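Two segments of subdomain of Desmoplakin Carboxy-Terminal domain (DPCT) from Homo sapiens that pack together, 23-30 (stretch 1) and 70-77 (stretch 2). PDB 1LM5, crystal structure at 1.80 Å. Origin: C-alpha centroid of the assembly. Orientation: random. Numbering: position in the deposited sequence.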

# COMPACT_ATOMS: atom_id res chain seq x y z
N ILE B 23 -3.42 -22.90 -10.67
CA ILE B 23 -4.81 -22.63 -11.00
C ILE B 23 -5.32 -21.62 -9.98
O ILE B 23 -4.70 -21.42 -8.93
N SER B 24 -6.44 -20.98 -10.29
CA SER B 24 -7.00 -20.01 -9.36
C SER B 24 -7.58 -20.77 -8.19
O SER B 24 -7.80 -21.98 -8.24
N ILE B 25 -7.84 -20.04 -7.12
CA ILE B 25 -8.44 -20.63 -5.95
C ILE B 25 -9.80 -21.19 -6.37
O ILE B 25 -10.18 -22.29 -6.01
N THR B 26 -10.52 -20.40 -7.16
CA THR B 26 -11.83 -20.81 -7.66
C THR B 26 -11.74 -22.15 -8.39
O THR B 26 -12.54 -23.06 -8.16
N GLU B 27 -10.76 -22.27 -9.27
CA GLU B 27 -10.60 -23.51 -10.01
C GLU B 27 -10.28 -24.65 -9.04
O GLU B 27 -10.73 -25.78 -9.23
N GLY B 28 -9.52 -24.34 -7.99
CA GLY B 28 -9.17 -25.35 -7.01
C GLY B 28 -10.45 -25.87 -6.38
O GLY B 28 -10.62 -27.08 -6.16
N ILE B 29 -11.35 -24.95 -6.06
CA ILE B 29 -12.63 -25.34 -5.48
C ILE B 29 -13.36 -26.22 -6.49
O ILE B 29 -13.79 -27.33 -6.18
N GLU B 30 -13.49 -25.71 -7.71
CA GLU B 30 -14.17 -26.43 -8.79
C GLU B 30 -13.66 -27.87 -8.93
O GLU B 30 -14.45 -28.81 -9.03
N GLY B 70 -13.85 -14.40 -14.48
CA GLY B 70 -13.94 -15.80 -14.13
C GLY B 70 -12.99 -16.19 -13.02
O GLY B 70 -12.81 -17.38 -12.75
N VAL B 71 -12.39 -15.20 -12.38
CA VAL B 71 -11.45 -15.47 -11.30
C VAL B 71 -12.21 -16.02 -10.09
O VAL B 71 -11.67 -16.80 -9.32
N ILE B 72 -13.46 -15.58 -9.95
CA ILE B 72 -14.33 -16.06 -8.87
C ILE B 72 -15.72 -16.10 -9.49
O ILE B 72 -16.00 -15.34 -10.43
N ASP B 73 -16.58 -16.95 -8.97
CA ASP B 73 -17.93 -17.03 -9.50
C ASP B 73 -18.84 -16.07 -8.76
O ASP B 73 -18.46 -15.50 -7.73
N GLN B 74 -20.04 -15.87 -9.29
CA GLN B 74 -21.01 -14.94 -8.72
C GLN B 74 -21.33 -15.16 -7.25
O GLN B 74 -21.31 -14.22 -6.46
N ASP B 75 -21.65 -16.39 -6.88
CA ASP B 75 -21.96 -16.69 -5.49
C ASP B 75 -20.80 -16.34 -4.56
O ASP B 75 -21.00 -15.76 -3.49
N MET B 76 -19.58 -16.67 -4.98
CA MET B 76 -18.41 -16.35 -4.17
C MET B 76 -18.28 -14.84 -4.00
O MET B 76 -17.98 -14.37 -2.91
N ALA B 77 -18.49 -14.08 -5.07
CA ALA B 77 -18.39 -12.63 -4.98
C ALA B 77 -19.34 -12.14 -3.89
O ALA B 77 -19.02 -11.22 -3.14

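What holds the two stretches together at their closest backbone approach? Thr-26 points toward stretch 2 with chi1 m (-64°), and this rotamer brings its hydroxyl to a very short hydrogen bond, OG1 of Thr-26 donating to O of Val-71 at 2.5 Å. The same OG1 lies 3.2 Å from CA of Ile-72, whose CA-to-CB bond points away overall; with chi1 p and chi2 t, its CG2 still lies 3.8 Å from Thr-26 OG1.

How do waters extend this polar centre? Water 2 donates to Thr-26 OG1 (2.7 Å) and accepts from Asp-73 N (3.1 Å), while water 3 accepts from Thr-26 N (3.2 Å) and donates to Val-71 O (2.6 Å). Water 1 links Ser-24 OG (2.5 Å) to Gly-70 O (2.8 Å).

Why do Ser-24 and Asp-73 both adopt chi1 p? Each is an N-cap, and near +60° the side chain folds back over the first helical turn to accept a free amide: Ser-24 OG from Glu-27 N at 2.9 Å, Asp-73 OD2 from Met-76 N at 2.7 Å.

Where is the apolar contact? One turn beyond Thr-26, Ile-29 (m, t) also points toward stretch 2, and its CD1 meets Met-76 CE at 3.5 Å. Met-76 starts t, then bends through p, p, carrying its terminal methyl to that isoleucine.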

# COMPACT_ATOMS: atom_id res chain seq x y z
CB ILE B 23 -5.68 -23.90 -10.92
CG1 ILE B 23 -5.63 -24.49 -9.51
CG2 ILE B 23 -5.20 -24.90 -11.95
CD1 ILE B 23 -6.50 -25.72 -9.32
CB SER B 24 -8.11 -19.22 -10.03
OG SER B 24 -9.22 -20.08 -10.26
CB ILE B 25 -8.60 -19.57 -4.86
CG1 ILE B 25 -7.21 -19.23 -4.31
CG2 ILE B 25 -9.50 -20.06 -3.75
CD1 ILE B 25 -7.16 -17.91 -3.57
CB THR B 26 -12.39 -19.72 -8.59
OG1 THR B 26 -12.59 -18.54 -7.83
CG2 THR B 26 -13.72 -20.14 -9.22
CB GLU B 27 -9.49 -23.35 -11.06
CG GLU B 27 -9.30 -24.60 -11.92
CD GLU B 27 -10.56 -24.99 -12.67
OE1 GLU B 27 -10.63 -26.14 -13.14
OE2 GLU B 27 -11.48 -24.16 -12.81
CB ILE B 29 -13.50 -24.11 -5.19
CG1 ILE B 29 -12.81 -23.21 -4.17
CG2 ILE B 29 -14.87 -24.55 -4.66
CD1 ILE B 29 -13.59 -21.95 -3.88
CB GLU B 30 -13.97 -25.69 -10.11
CG GLU B 30 -14.65 -26.36 -11.29
CD GLU B 30 -16.15 -26.29 -11.19
OE1 GLU B 30 -16.84 -27.08 -11.88
OE2 GLU B 30 -16.66 -25.44 -10.42
CB VAL B 71 -10.65 -14.22 -10.92
CG1 VAL B 71 -9.77 -14.52 -9.70
CG2 VAL B 71 -9.79 -13.80 -12.10
CB ILE B 72 -14.37 -15.12 -7.64
CG1 ILE B 72 -15.06 -13.80 -7.99
CG2 ILE B 72 -12.94 -14.83 -7.13
CD1 ILE B 72 -15.10 -12.80 -6.84
CB ASP B 73 -18.45 -18.48 -9.45
CG ASP B 73 -18.65 -18.99 -8.03
OD1 ASP B 73 -18.54 -20.23 -7.85
OD2 ASP B 73 -18.92 -18.19 -7.12
CB GLN B 74 -22.32 -15.00 -9.51
CG GLN B 74 -22.20 -14.64 -10.99
CD GLN B 74 -21.92 -15.84 -11.87
OE1 GLN B 74 -22.13 -15.79 -13.09
NE2 GLN B 74 -21.45 -16.93 -11.27
CB ASP B 75 -22.36 -18.16 -5.34
CG ASP B 75 -23.73 -18.44 -5.93
OD1 ASP B 75 -24.05 -19.63 -6.17
OD2 ASP B 75 -24.49 -17.47 -6.14
CB MET B 76 -17.14 -16.94 -4.79
CG MET B 76 -15.88 -16.70 -3.97
SD MET B 76 -15.91 -17.56 -2.41
CE MET B 76 -15.57 -19.22 -2.95
CB ALA B 77 -18.74 -11.99 -6.30
O HOH W 1 -11.03 -19.29 -11.85
O HOH W 2 -15.09 -18.46 -6.74
O HOH W 3 -9.75 -17.33 -7.69